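Side-chain contacts in nucleotidyl transferase AbiEii/AbiGii toxin family protein (Mycobacterium tuberculosis, PDB 6Y56), which is a nucleotidyltransferase toxin of a toxin-antitoxin system and probably inhibits growth by inactivating tRNA acceptor stems: residues A[38-42]-A[43-47]; A[143-146]-A[147-150]; A[229-232]-A[233-236]; A[267-270]-A[271-274]; A[280-283]-A[284-288]. All blocks are in the same frame, centred on the assembly; numbering follows the deposited sequence.

How the contacts relate
All five contacts are local, between side chains close in sequence, and they follow one another along the chain. Contacts 4 and 5 belong together: their centres lie about 12 Å apart and they touch. There the carboxylate oxygen Glu-283 OE1 forms a salt bridge with Arg-272 NE at 2.8 Å, and Trp-273 packs on Ala-287. Contact 1 leads into edge strand 47-49 of the central sheet. Contact 2 lies in the connection between strands 138-141 and 157-160 of the small sheet, with its centre about 25 Å from that of contact 1. Contact 3 lies on the opposite side of the chain's centre from contact 1, their centres about 37 Å apart.

Contact 1: residues A[38-42]-A[43-47]; sequences TVQFG and DNRLV
Gly-42 and Leu-46 face each other as a single antiparallel hydrogen-bonded pair, with Gly-42 N giving a fairly straight bond to Leu-46 O at 2.9 Å. Arg-45 shares the same partner. Gly-42 O accepts from both Arg-45 N and Leu-46 N, the first from above the carbonyl plane and the second within it. Gly-42 has backbone angles at which a CB would be jammed against the preceding carbonyl oxygen, which favours glycine here.

Two side-chain groups build on this frame. In the first, Leu-46 CD2 sits over the centre of the Phe-41 ring, 3.6 Å from its centroid, in a CH-pi contact. The same methyl, Leu-46 CD2, also meets Val-39 CG1 at 3.7 Å. Val-39, Phe-41 and Leu-46 are buried; Phe-71 of strand 68-72 touches the last two.

The second group is polar. Arg-45 runs out extended, its CG anti to the backbone N (chi1 -171°), and reaches back along the chain. Arg-45 NH1 bonds to Gln-40 O at 2.8 Å, on a lone pair but bent at the hydrogen. Gln-40 CB lies over one guanidinium face, and Val-39 CG1 is at its edge. Arg-45 NH2 has a second partner, the carboxylate of Glu-81 on helix 76-86. Gln-40 folds over at chi2 (63°), and Gln-40 NE2 bonds to the carbonyl of the next residue, Phe-41 O, at 2.8 Å, almost straight.

Two residues opposite one make this a classic beta bulge, placed where the loop after helix 19-38 enters strand 47-49 of the nucleotidyltransferase sheet.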
loop_
_atom_site.group_PDB
_atom_site.type_symbol
_atom_site.label_atom_id
_atom_site.label_comp_id
_atom_site.label_asym_id
_atom_site.label_seq_id
_atom_site.Cartn_x
_atom_site.Cartn_y
_atom_site.Cartn_z
ATOM N N THR A 38 -4.054 2.306 -20.944
ATOM C CA THR A 38 -5.482 2.381 -21.230
ATOM C C THR A 38 -6.230 3.399 -20.382
ATOM O O THR A 38 -7.159 4.039 -20.881
ATOM C CB THR A 38 -6.119 0.994 -21.023
ATOM O OG1 THR A 38 -5.322 -0.027 -21.646
ATOM C CG2 THR A 38 -7.523 0.958 -21.587
ATOM N N VAL A 39 -5.864 3.561 -19.113
ATOM C CA VAL A 39 -6.623 4.367 -18.162
ATOM C C VAL A 39 -5.815 5.600 -17.787
ATOM O O VAL A 39 -4.594 5.524 -17.610
ATOM C CB VAL A 39 -6.947 3.531 -16.905
ATOM C CG1 VAL A 39 -7.631 4.376 -15.844
ATOM C CG2 VAL A 39 -7.808 2.346 -17.268
ATOM N N GLN A 40 -6.499 6.734 -17.635
ATOM C CA GLN A 40 -5.830 7.961 -17.211
ATOM C C GLN A 40 -5.597 7.924 -15.703
ATOM O O GLN A 40 -6.552 7.819 -14.929
ATOM C CB GLN A 40 -6.680 9.172 -17.592
ATOM C CG GLN A 40 -6.053 10.512 -17.213
ATOM C CD GLN A 40 -4.745 10.773 -17.944
ATOM O OE1 GLN A 40 -4.724 10.908 -19.168
ATOM N NE2 GLN A 40 -3.645 10.839 -17.199
ATOM N N PHE A 41 -4.339 7.994 -15.284
ATOM C CA PHE A 41 -4.008 8.159 -13.876
ATOM C C PHE A 41 -3.884 9.646 -13.559
ATOM O O PHE A 41 -3.770 10.484 -14.453
ATOM C CB PHE A 41 -2.669 7.489 -13.550
ATOM C CG PHE A 41 -2.717 5.987 -13.437
ATOM C CD1 PHE A 41 -2.825 5.190 -14.573
ATOM C CD2 PHE A 41 -2.589 5.366 -12.196
ATOM C CE1 PHE A 41 -2.852 3.800 -14.468
ATOM C CE2 PHE A 41 -2.615 3.993 -12.083
ATOM C CZ PHE A 41 -2.737 3.205 -13.226
ATOM N N GLY A 42 -3.908 9.981 -12.282
ATOM C CA GLY A 42 -3.645 11.354 -11.896
ATOM C C GLY A 42 -4.344 11.718 -10.606
ATOM O O GLY A 42 -5.235 11.017 -10.127
ATOM N N ASP A 43 -3.915 12.851 -10.048
ATOM C CA ASP A 43 -4.503 13.392 -8.830
ATOM C C ASP A 43 -6.019 13.479 -8.961
ATOM O O ASP A 43 -6.553 13.914 -9.989
ATOM C CB ASP A 43 -3.939 14.796 -8.571
ATOM C CG ASP A 43 -2.478 14.777 -8.167
ATOM O OD1 ASP A 43 -2.070 13.851 -7.441
ATOM O OD2 ASP A 43 -1.734 15.694 -8.574
ATOM N N ASN A 44 -6.715 13.051 -7.913
ATOM C CA ASN A 44 -8.175 13.075 -7.846
ATOM C C ASN A 44 -8.828 12.206 -8.907
ATOM O O ASN A 44 -10.007 12.379 -9.209
ATOM C CB ASN A 44 -8.730 14.502 -7.877
ATOM C CG ASN A 44 -8.156 15.354 -6.781
ATOM O OD1 ASN A 44 -8.320 15.053 -5.600
ATOM N ND2 ASN A 44 -7.455 16.410 -7.159
ATOM N N ARG A 45 -8.088 11.267 -9.482
ATOM C CA ARG A 45 -8.660 10.332 -10.438
ATOM C C ARG A 45 -8.231 8.900 -10.129
ATOM O O ARG A 45 -9.071 8.046 -9.826
ATOM C CB ARG A 45 -8.299 10.712 -11.877
ATOM C CG ARG A 45 -9.071 9.869 -12.871
ATOM C CD ARG A 45 -8.811 10.216 -14.321
ATOM N NE ARG A 45 -9.905 9.736 -15.174
ATOM C CZ ARG A 45 -10.099 8.466 -15.531
ATOM N NH1 ARG A 45 -9.278 7.499 -15.129
ATOM N NH2 ARG A 45 -11.133 8.157 -16.303
ATOM N N LEU A 46 -6.931 8.626 -10.204
ATOM C CA LEU A 46 -6.426 7.279 -9.946
ATOM C C LEU A 46 -4.958 7.408 -9.562
ATOM O O LEU A 46 -4.136 7.824 -10.388
ATOM C CB LEU A 46 -6.592 6.413 -11.186
ATOM C CG LEU A 46 -6.231 4.944 -11.015
ATOM C CD1 LEU A 46 -7.177 4.233 -10.040
ATOM C CD2 LEU A 46 -6.226 4.257 -12.375
ATOM N N VAL A 47 -4.632 7.083 -8.315
ATOM C CA VAL A 47 -3.266 7.172 -7.809
ATOM C C VAL A 47 -2.904 5.824 -7.198
ATOM O O VAL A 47 -3.684 5.264 -6.422
ATOM C CB VAL A 47 -3.115 8.309 -6.774
ATOM C CG1 VAL A 47 -1.710 8.331 -6.208
ATOM C CG2 VAL A 47 -3.418 9.648 -7.428
#

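Contact 2: residues A[143-146]-A[147-150]; sequences IQLP and IHKA
Leu-145 and His-148 form the tight part of this contact. Leu-145 CB lies over one face of the imidazole, offset toward its rim, 3.8 Å from the ring centroid of His-148 in a CH-pi contact. Leu-145 CG and CD1 follow over the CE1 and NE2 side of the ring. His-148 CG points anti to its own carbonyl carbon (chi1 -61°), which carries the ring back alongside the extended residues 143-145. The ring edge meets Ile-143 O, 3.2 Å from His-148 CE1. Tyr-151 meets the ring too, with the planes at about 45°. Ile-147 is buried against Leu-7 and His-11 of helix 5-11 and against Val-26 of helix 19-38.

The other side is looser. Pro-146 and Lys-149 are both exposed. Lys-149 CB comes within 3.4 Å of Pro-146 O, and CG and CE stay beside that oxygen; the side chain touches it through carbon atoms alone.

The backbone joins the two sides. His-148 N bonds to Leu-145 O at 3.0 Å. Lys-149 N bonds to Pro-146 O at 3.1 Å, and Ala-150 N to Ile-147 O. Each bond spans three residues, the pattern of a 3-10 helix, here one that begins at a proline in the connection between strands 138-141 and 157-160.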
loop_
_atom_site.group_PDB
_atom_site.type_symbol
_atom_site.label_atom_id
_atom_site.label_comp_id
_atom_site.label_asym_id
_atom_site.label_seq_id
_atom_site.Cartn_x
_atom_site.Cartn_y
_atom_site.Cartn_z
ATOM N N ILE A 143 11.413 0.954 -9.830
ATOM C CA ILE A 143 12.810 0.632 -9.538
ATOM C C ILE A 143 13.224 -0.511 -10.449
ATOM O O ILE A 143 12.537 -1.537 -10.528
ATOM C CB ILE A 143 12.951 0.249 -8.058
ATOM C CG1 ILE A 143 12.448 1.377 -7.146
ATOM C CG2 ILE A 143 14.383 -0.135 -7.746
ATOM C CD1 ILE A 143 13.316 2.619 -7.184
ATOM N N GLN A 144 14.332 -0.333 -11.164
ATOM C CA GLN A 144 14.741 -1.315 -12.164
ATOM C C GLN A 144 15.269 -2.581 -11.502
ATOM O O GLN A 144 16.147 -2.525 -10.636
ATOM C CB GLN A 144 15.814 -0.722 -13.073
ATOM C CG GLN A 144 15.279 0.331 -14.027
ATOM C CD GLN A 144 16.356 0.959 -14.892
ATOM O OE1 GLN A 144 17.547 0.696 -14.716
ATOM N NE2 GLN A 144 15.942 1.808 -15.826
ATOM N N LEU A 145 14.731 -3.724 -11.913
ATOM C CA LEU A 145 15.119 -5.027 -11.394
ATOM C C LEU A 145 15.511 -5.923 -12.559
ATOM O O LEU A 145 15.020 -5.740 -13.672
ATOM C CB LEU A 145 13.956 -5.669 -10.621
ATOM C CG LEU A 145 13.411 -4.860 -9.439
ATOM C CD1 LEU A 145 12.297 -5.641 -8.741
ATOM C CD2 LEU A 145 14.508 -4.496 -8.456
ATOM N N PRO A 146 16.394 -6.899 -12.333
ATOM C CA PRO A 146 16.883 -7.726 -13.455
ATOM C C PRO A 146 15.800 -8.393 -14.297
ATOM O O PRO A 146 15.889 -8.392 -15.533
ATOM C CB PRO A 146 17.791 -8.745 -12.753
ATOM C CG PRO A 146 18.318 -8.000 -11.572
ATOM C CD PRO A 146 17.153 -7.147 -11.094
ATOM N N ILE A 147 14.774 -8.964 -13.667
ATOM C CA ILE A 147 13.764 -9.680 -14.430
ATOM C C ILE A 147 13.002 -8.764 -15.377
ATOM O O ILE A 147 12.440 -9.241 -16.362
ATOM C CB ILE A 147 12.811 -10.451 -13.488
ATOM C CG1 ILE A 147 12.061 -11.559 -14.246
ATOM C CG2 ILE A 147 11.861 -9.470 -12.756
ATOM C CD1 ILE A 147 11.498 -12.649 -13.360
ATOM N N HIS A 148 12.980 -7.452 -15.119
ATOM C CA HIS A 148 12.269 -6.544 -16.016
ATOM C C HIS A 148 12.835 -6.585 -17.427
ATOM O O HIS A 148 12.124 -6.272 -18.386
ATOM C CB HIS A 148 12.317 -5.105 -15.503
ATOM C CG HIS A 148 11.680 -4.914 -14.162
ATOM N ND1 HIS A 148 11.841 -3.756 -13.435
ATOM C CD2 HIS A 148 10.870 -5.712 -13.428
ATOM C CE1 HIS A 148 11.160 -3.849 -12.307
ATOM N NE2 HIS A 148 10.569 -5.029 -12.272
ATOM N N LYS A 149 14.108 -6.965 -17.573
ATOM C CA LYS A 149 14.706 -7.050 -18.903
ATOM C C LYS A 149 14.060 -8.126 -19.764
ATOM O O LYS A 149 14.211 -8.102 -20.991
ATOM C CB LYS A 149 16.211 -7.315 -18.781
ATOM C CG LYS A 149 16.992 -6.173 -18.153
ATOM C CD LYS A 149 18.491 -6.362 -18.338
ATOM C CE LYS A 149 19.089 -7.155 -17.186
ATOM N NZ LYS A 149 19.782 -8.397 -17.633
ATOM N N ALA A 150 13.338 -9.062 -19.163
ATOM C CA ALA A 150 12.717 -10.145 -19.913
ATOM C C ALA A 150 11.281 -9.855 -20.330
ATOM O O ALA A 150 10.654 -10.712 -20.968
ATOM C CB ALA A 150 12.756 -11.444 -19.106
#

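Contact 3: residues A[229-232]-A[233-236]; sequences ARSE and HDFQ
Ser-231 and Glu-232 are tied by hydrogen bonds to the residues after them. Asp-234 N bonds to Ser-231 O at 2.7 Å, and Phe-235 N bonds to Glu-232 O at 3.2 Å. Ser-231 OG accepts from His-233 N at 3.1 Å, which is an ST turn. The Asp-234 carboxylate folds back on the side of its own N-H (chi1 -59°), bringing OD2 to Ser-231 N. The modelled length of that bond is very short, so its exact value is doubtful. Water 1 donates to both Glu-232 O and Phe-235 O, spanning the turn.

Ring contacts come next. Glu-232 CG sits almost exactly above the centre of the His-233 imidazole, 3.9 Å from its centroid, in a CH-pi contact. The two side chains run side by side. Arg-230 CB meets Phe-235 CE2 at 3.8 Å, and the two side chains cross at about a right angle. Glu-232 O lies at the edge of the phenyl ring, in its plane.

The charged end of Arg-230 turns to Tyr-174, bonding through NH2 to its carbonyl O and making a cation-pi contact with its ring. Phe-235 packs on Met-249.

The chemistry is polar round the short 3-10 turn, with carbon contacts at Phe-235 and over His-233. The turn is therefore probably held mainly by its own polar groups.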
loop_
_atom_site.group_PDB
_atom_site.type_symbol
_atom_site.label_atom_id
_atom_site.label_comp_id
_atom_site.label_asym_id
_atom_site.label_seq_id
_atom_site.Cartn_x
_atom_site.Cartn_y
_atom_site.Cartn_z
ATOM N N ALA A 229 4.478 -0.738 23.660
ATOM C CA ALA A 229 5.273 -1.887 23.264
ATOM C C ALA A 229 4.345 -3.006 22.817
ATOM O O ALA A 229 3.378 -3.346 23.505
ATOM C CB ALA A 229 6.141 -2.355 24.433
ATOM N N ARG A 230 4.605 -3.539 21.632
ATOM C CA ARG A 230 3.861 -4.674 21.122
ATOM C C ARG A 230 4.789 -5.878 21.067
ATOM O O ARG A 230 5.995 -5.750 20.840
ATOM C CB ARG A 230 3.258 -4.380 19.739
ATOM C CG ARG A 230 2.142 -3.321 19.735
ATOM C CD ARG A 230 1.584 -3.024 18.322
ATOM N NE ARG A 230 0.772 -1.803 18.294
ATOM C CZ ARG A 230 0.084 -1.379 17.237
ATOM N NH1 ARG A 230 0.117 -2.057 16.097
ATOM N NH2 ARG A 230 -0.636 -0.270 17.312
ATOM N N SER A 231 4.227 -7.048 21.321
ATOM C CA SER A 231 4.962 -8.293 21.182
ATOM C C SER A 231 4.681 -8.889 19.803
ATOM O O SER A 231 3.669 -8.583 19.173
ATOM C CB SER A 231 4.554 -9.255 22.303
ATOM O OG SER A 231 4.588 -10.607 21.894
ATOM N N GLU A 232 5.600 -9.739 19.334
ATOM C CA GLU A 232 5.391 -10.391 18.041
ATOM C C GLU A 232 4.054 -11.117 17.994
ATOM O O GLU A 232 3.433 -11.226 16.928
ATOM C CB GLU A 232 6.540 -11.350 17.716
ATOM C CG GLU A 232 6.394 -12.731 18.325
ATOM C CD GLU A 232 7.614 -13.594 18.102
ATOM O OE1 GLU A 232 8.737 -13.114 18.368
ATOM O OE2 GLU A 232 7.457 -14.760 17.685
ATOM N N HIS A 233 3.577 -11.592 19.145
ATOM C CA HIS A 233 2.291 -12.265 19.204
ATOM C C HIS A 233 1.120 -11.310 19.048
ATOM O O HIS A 233 -0.004 -11.769 18.843
ATOM C CB HIS A 233 2.201 -13.062 20.505
ATOM C CG HIS A 233 3.297 -14.071 20.641
ATOM N ND1 HIS A 233 3.441 -15.120 19.760
ATOM C CD2 HIS A 233 4.329 -14.161 21.512
ATOM C CE1 HIS A 233 4.506 -15.828 20.096
ATOM N NE2 HIS A 233 5.061 -15.268 21.155
ATOM N N ASP A 234 1.357 -10.003 19.137
ATOM C CA ASP A 234 0.306 -9.023 18.908
ATOM C C ASP A 234 0.054 -8.756 17.427
ATOM O O ASP A 234 -0.938 -8.095 17.101
ATOM C CB ASP A 234 0.646 -7.713 19.632
ATOM C CG ASP A 234 0.819 -7.898 21.140
ATOM O OD1 ASP A 234 -0.080 -8.484 21.780
ATOM O OD2 ASP A 234 1.859 -7.462 21.683
ATOM N N PHE A 235 0.899 -9.261 16.529
ATOM C CA PHE A 235 0.807 -8.961 15.104
ATOM C C PHE A 235 0.196 -10.128 14.339
ATOM O O PHE A 235 0.444 -11.294 14.664
ATOM C CB PHE A 235 2.190 -8.688 14.507
ATOM C CG PHE A 235 2.840 -7.433 15.004
ATOM C CD1 PHE A 235 2.671 -6.229 14.335
ATOM C CD2 PHE A 235 3.650 -7.460 16.124
ATOM C CE1 PHE A 235 3.280 -5.083 14.798
ATOM C CE2 PHE A 235 4.265 -6.316 16.581
ATOM C CZ PHE A 235 4.077 -5.123 15.919
ATOM N N GLN A 236 -0.582 -9.810 13.305
ATOM C CA GLN A 236 -1.035 -10.817 12.352
ATOM C C GLN A 236 0.086 -11.097 11.356
ATOM O O GLN A 236 0.524 -10.173 10.662
ATOM C CB GLN A 236 -2.243 -10.299 11.586
ATOM C CG GLN A 236 -3.566 -10.333 12.338
ATOM C CD GLN A 236 -4.731 -9.946 11.436
ATOM O OE1 GLN A 236 -4.705 -10.198 10.228
ATOM N NE2 GLN A 236 -5.752 -9.322 12.015
HETATM O O HOH W 1 2.770 -13.035 15.326
#

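Contact 4: residues A[267-270]-A[271-274]; sequences DADE and QRWA
Asp-269 and Arg-272 are joined by a salt bridge one turn apart. Arg-272 NH2 gives a hydrogen bond to Asp-269 OD1 at 2.7 Å, and Arg-272 NH1 adds a weak one to Asp-269 OD1 at 3.2 Å. OD1 lies at the guanidinium edge, in its plane, while the NH2 donor comes from above the carboxylate plane. The two planes are 84° apart. Arg-272 NE is taken by the carboxylate of Glu-283.

Asp-267 is the N-cap of helix 268-273. Asp-267 OD1 accepts from Glu-270 N at 2.8 Å, and Glu-270 OE1 accepts from Asp-267 N at 3.0 Å. This reciprocal pair is a capping box. The remaining oxygens, Asp-267 OD2 and Glu-270 OE2, both form salt bridges with Arg-201 of helix 196-212.

Along the helix, Gln-271 N bonds to Asp-267 O, Arg-272 N to Ala-268 O, Trp-273 N to Asp-269 O and Ala-274 N to Glu-270 O. Gln-271 NE2 bonds to Leu-266 O, just before the cap.

Asp-269 CB lies over the six-membered ring of Trp-273, 3.8 Å from its centroid, in a CH-pi contact. Asp-269 O also lies over the indole face, 3.2 Å above the plane of Trp-273. The indole NE1 probably bonds to Glu-283 OE1.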
loop_
_atom_site.group_PDB
_atom_site.type_symbol
_atom_site.label_atom_id
_atom_site.label_comp_id
_atom_site.label_asym_id
_atom_site.label_seq_id
_atom_site.Cartn_x
_atom_site.Cartn_y
_atom_site.Cartn_z
ATOM N N ASP A 267 0.347 18.740 18.578
ATOM C CA ASP A 267 0.091 20.124 18.942
ATOM C C ASP A 267 -1.338 20.275 19.464
ATOM O O ASP A 267 -2.105 19.307 19.537
ATOM C CB ASP A 267 0.475 21.082 17.807
ATOM C CG ASP A 267 -0.397 20.946 16.576
ATOM O OD1 ASP A 267 -1.548 20.481 16.676
ATOM O OD2 ASP A 267 0.081 21.331 15.481
ATOM N N ALA A 268 -1.708 21.506 19.836
ATOM C CA ALA A 268 -3.012 21.708 20.458
ATOM C C ALA A 268 -4.148 21.311 19.518
ATOM O O ALA A 268 -5.129 20.685 19.947
ATOM C CB ALA A 268 -3.162 23.160 20.925
ATOM N N ASP A 269 -4.030 21.653 18.232
ATOM C CA ASP A 269 -5.077 21.303 17.274
ATOM C C ASP A 269 -5.177 19.789 17.105
ATOM O O ASP A 269 -6.273 19.220 17.161
ATOM C CB ASP A 269 -4.798 21.964 15.926
ATOM C CG ASP A 269 -5.071 23.464 15.930
ATOM O OD1 ASP A 269 -5.822 23.952 16.804
ATOM O OD2 ASP A 269 -4.528 24.150 15.035
ATOM N N GLU A 270 -4.033 19.121 16.946
ATOM C CA GLU A 270 -4.013 17.669 16.798
ATOM C C GLU A 270 -4.625 16.976 18.009
ATOM O O GLU A 270 -5.361 15.989 17.865
ATOM C CB GLU A 270 -2.572 17.219 16.544
ATOM C CG GLU A 270 -2.118 17.603 15.135
ATOM C CD GLU A 270 -0.616 17.670 14.935
ATOM O OE1 GLU A 270 0.162 17.469 15.893
ATOM O OE2 GLU A 270 -0.202 17.936 13.786
ATOM N N GLN A 271 -4.342 17.485 19.212
ATOM C CA GLN A 271 -4.908 16.886 20.418
ATOM C C GLN A 271 -6.420 17.032 20.463
ATOM O O GLN A 271 -7.120 16.132 20.942
ATOM C CB GLN A 271 -4.268 17.515 21.652
ATOM C CG GLN A 271 -2.812 17.139 21.805
ATOM C CD GLN A 271 -2.209 17.649 23.094
ATOM O OE1 GLN A 271 -2.869 17.686 24.142
ATOM N NE2 GLN A 271 -0.937 18.036 23.034
ATOM N N ARG A 272 -6.940 18.161 19.982
ATOM C CA ARG A 272 -8.384 18.335 19.882
ATOM C C ARG A 272 -8.976 17.370 18.859
ATOM O O ARG A 272 -9.987 16.701 19.125
ATOM C CB ARG A 272 -8.684 19.785 19.503
ATOM C CG ARG A 272 -10.159 20.105 19.351
ATOM C CD ARG A 272 -10.416 21.620 19.269
ATOM N NE ARG A 272 -9.953 22.190 18.013
ATOM C CZ ARG A 272 -8.800 22.833 17.869
ATOM N NH1 ARG A 272 -7.995 22.999 18.909
ATOM N NH2 ARG A 272 -8.453 23.312 16.683
ATOM N N TRP A 273 -8.350 17.273 17.683
ATOM C CA TRP A 273 -8.912 16.440 16.628
ATOM C C TRP A 273 -8.845 14.967 16.981
ATOM O O TRP A 273 -9.679 14.186 16.504
ATOM C CB TRP A 273 -8.203 16.724 15.309
ATOM C CG TRP A 273 -8.376 18.141 14.886
ATOM C CD1 TRP A 273 -9.423 18.958 15.182
ATOM C CD2 TRP A 273 -7.465 18.914 14.106
ATOM N NE1 TRP A 273 -9.221 20.207 14.633
ATOM C CE2 TRP A 273 -8.017 20.205 13.974
ATOM C CE3 TRP A 273 -6.221 18.645 13.521
ATOM C CZ2 TRP A 273 -7.377 21.219 13.259
ATOM C CZ3 TRP A 273 -5.585 19.653 12.816
ATOM C CH2 TRP A 273 -6.168 20.923 12.690
ATOM N N ALA A 274 -7.879 14.578 17.819
ATOM C CA ALA A 274 -7.725 13.193 18.250
ATOM C C ALA A 274 -8.976 12.651 18.933
ATOM O O ALA A 274 -9.112 11.431 19.070
ATOM C CB ALA A 274 -6.503 13.061 19.168
#

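Contact 5: residues A[280-283]-A[284-288]; sequences HRRE and VENAL
Arg-282 reaches forward to Glu-285 and Asn-286, one turn further along the helix. From CB its CG leaves anti to the backbone N (chi1 -177°), and bends at chi2 (63°) and chi3 (-102°) then bring the guanidinium over to Glu-285 and Asn-286. Arg-282 CG passes Asn-286 ND2 at 4.1 Å. Arg-282 CD comes to 3.9 Å from Glu-285 OE1. Arg-282 NE lies 3.0 Å from Asn-286 OD1. CZ sits equally near two oxygens, Glu-285 OE1 and Asn-286 OD1.

The two terminal nitrogens then part. Arg-282 NH1 forms a salt bridge with Glu-285 OE1 at 2.7 Å. That oxygen stands over the guanidinium face, well out of its plane, so the attraction is one of charge and no N-H points at it. Arg-282 NH2 gives a weak, bent hydrogen bond to Asn-286 OD1 at 2.6 Å, at the guanidinium edge. Glu-285 CB also lies over the group, 3.2 Å from Arg-282 NH2.

Glu-285 has another tie. Glu-285 OE2 accepts from water 2 at 2.7 Å, and the water accepts from Arg-281 NH1, so one carboxylate links to two arginines. Arg-281 NH2 forms salt bridges with Glu-278 and Asp-213. On the buried side, Val-284 and Ala-287 pack against Trp-273.

Such i to i+3 and i to i+4 polar ties are typical of the solvent side of an amphipathic alpha helix, here 281-292 at the C-terminal end of the toxin.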
loop_
_atom_site.group_PDB
_atom_site.type_symbol
_atom_site.label_atom_id
_atom_site.label_comp_id
_atom_site.label_asym_id
_atom_site.label_seq_id
_atom_site.Cartn_x
_atom_site.Cartn_y
_atom_site.Cartn_z
ATOM N N HIS A 280 -15.734 18.600 14.786
ATOM C CA HIS A 280 -14.518 19.194 14.254
ATOM C C HIS A 280 -14.376 19.034 12.748
ATOM O O HIS A 280 -13.305 19.346 12.214
ATOM C CB HIS A 280 -13.282 18.645 14.978
ATOM C CG HIS A 280 -13.277 18.911 16.450
ATOM N ND1 HIS A 280 -13.085 17.916 17.382
ATOM C CD2 HIS A 280 -13.448 20.057 17.150
ATOM C CE1 HIS A 280 -13.133 18.436 18.597
ATOM N NE2 HIS A 280 -13.351 19.735 18.484
ATOM N N ARG A 281 -15.431 18.600 12.047
ATOM C CA ARG A 281 -15.313 18.300 10.622
ATOM C C ARG A 281 -14.770 19.484 9.830
ATOM O O ARG A 281 -13.890 19.319 8.983
ATOM C CB ARG A 281 -16.653 17.864 10.040
ATOM C CG ARG A 281 -16.550 17.552 8.551
ATOM C CD ARG A 281 -17.833 16.961 7.984
ATOM N NE ARG A 281 -18.267 15.771 8.708
ATOM C CZ ARG A 281 -17.864 14.537 8.433
ATOM N NH1 ARG A 281 -17.008 14.318 7.448
ATOM N NH2 ARG A 281 -18.321 13.517 9.151
ATOM N N ARG A 282 -15.302 20.683 10.079
ATOM C CA ARG A 282 -14.854 21.855 9.329
ATOM C C ARG A 282 -13.386 22.169 9.600
ATOM O O ARG A 282 -12.643 22.532 8.680
ATOM C CB ARG A 282 -15.737 23.058 9.664
ATOM C CG ARG A 282 -15.393 24.318 8.885
ATOM C CD ARG A 282 -15.603 24.122 7.397
ATOM N NE ARG A 282 -14.346 23.902 6.690
ATOM C CZ ARG A 282 -14.262 23.528 5.418
ATOM N NH1 ARG A 282 -15.368 23.328 4.712
ATOM N NH2 ARG A 282 -13.075 23.353 4.848
ATOM N N GLU A 283 -12.952 22.038 10.852
ATOM C CA GLU A 283 -11.540 22.253 11.169
ATOM C C GLU A 283 -10.658 21.236 10.456
ATOM O O GLU A 283 -9.577 21.577 9.957
ATOM C CB GLU A 283 -11.320 22.157 12.675
ATOM C CG GLU A 283 -12.114 23.180 13.474
ATOM C CD GLU A 283 -11.891 23.075 14.967
ATOM O OE1 GLU A 283 -11.005 22.318 15.407
ATOM O OE2 GLU A 283 -12.614 23.772 15.714
ATOM N N VAL A 284 -11.102 19.979 10.405
ATOM C CA VAL A 284 -10.340 18.931 9.734
ATOM C C VAL A 284 -10.301 19.178 8.229
ATOM O O VAL A 284 -9.247 19.041 7.593
ATOM C CB VAL A 284 -10.922 17.553 10.111
ATOM C CG1 VAL A 284 -10.385 16.449 9.205
ATOM C CG2 VAL A 284 -10.632 17.238 11.583
ATOM N N GLU A 285 -11.438 19.559 7.638
ATOM C CA GLU A 285 -11.452 19.910 6.221
ATOM C C GLU A 285 -10.497 21.059 5.935
ATOM O O GLU A 285 -9.766 21.035 4.937
ATOM C CB GLU A 285 -12.869 20.283 5.794
ATOM C CG GLU A 285 -13.844 19.120 5.847
ATOM C CD GLU A 285 -15.269 19.521 5.509
ATOM O OE1 GLU A 285 -15.579 20.734 5.519
ATOM O OE2 GLU A 285 -16.082 18.617 5.233
ATOM N N ASN A 286 -10.480 22.066 6.808
ATOM C CA ASN A 286 -9.572 23.195 6.622
ATOM C C ASN A 286 -8.117 22.769 6.765
ATOM O O ASN A 286 -7.252 23.243 6.019
ATOM C CB ASN A 286 -9.893 24.315 7.615
ATOM C CG ASN A 286 -11.132 25.117 7.225
ATOM O OD1 ASN A 286 -11.601 25.053 6.092
ATOM N ND2 ASN A 286 -11.656 25.877 8.170
ATOM N N ALA A 287 -7.827 21.882 7.720
ATOM C CA ALA A 287 -6.462 21.392 7.899
ATOM C C ALA A 287 -6.001 20.598 6.685
ATOM O O ALA A 287 -4.832 20.689 6.284
ATOM C CB ALA A 287 -6.373 20.535 9.161
ATOM N N LEU A 288 -6.907 19.832 6.075
ATOM C CA LEU A 288 -6.561 19.160 4.827
ATOM C C LEU A 288 -6.390 20.167 3.693
ATOM O O LEU A 288 -5.484 20.027 2.862
ATOM C CB LEU A 288 -7.622 18.113 4.484
ATOM C CG LEU A 288 -7.613 16.843 5.345
ATOM C CD1 LEU A 288 -8.940 16.118 5.197
ATOM C CD2 LEU A 288 -6.458 15.908 4.993
HETATM O O HOH W 2 -15.291 16.068 5.600
#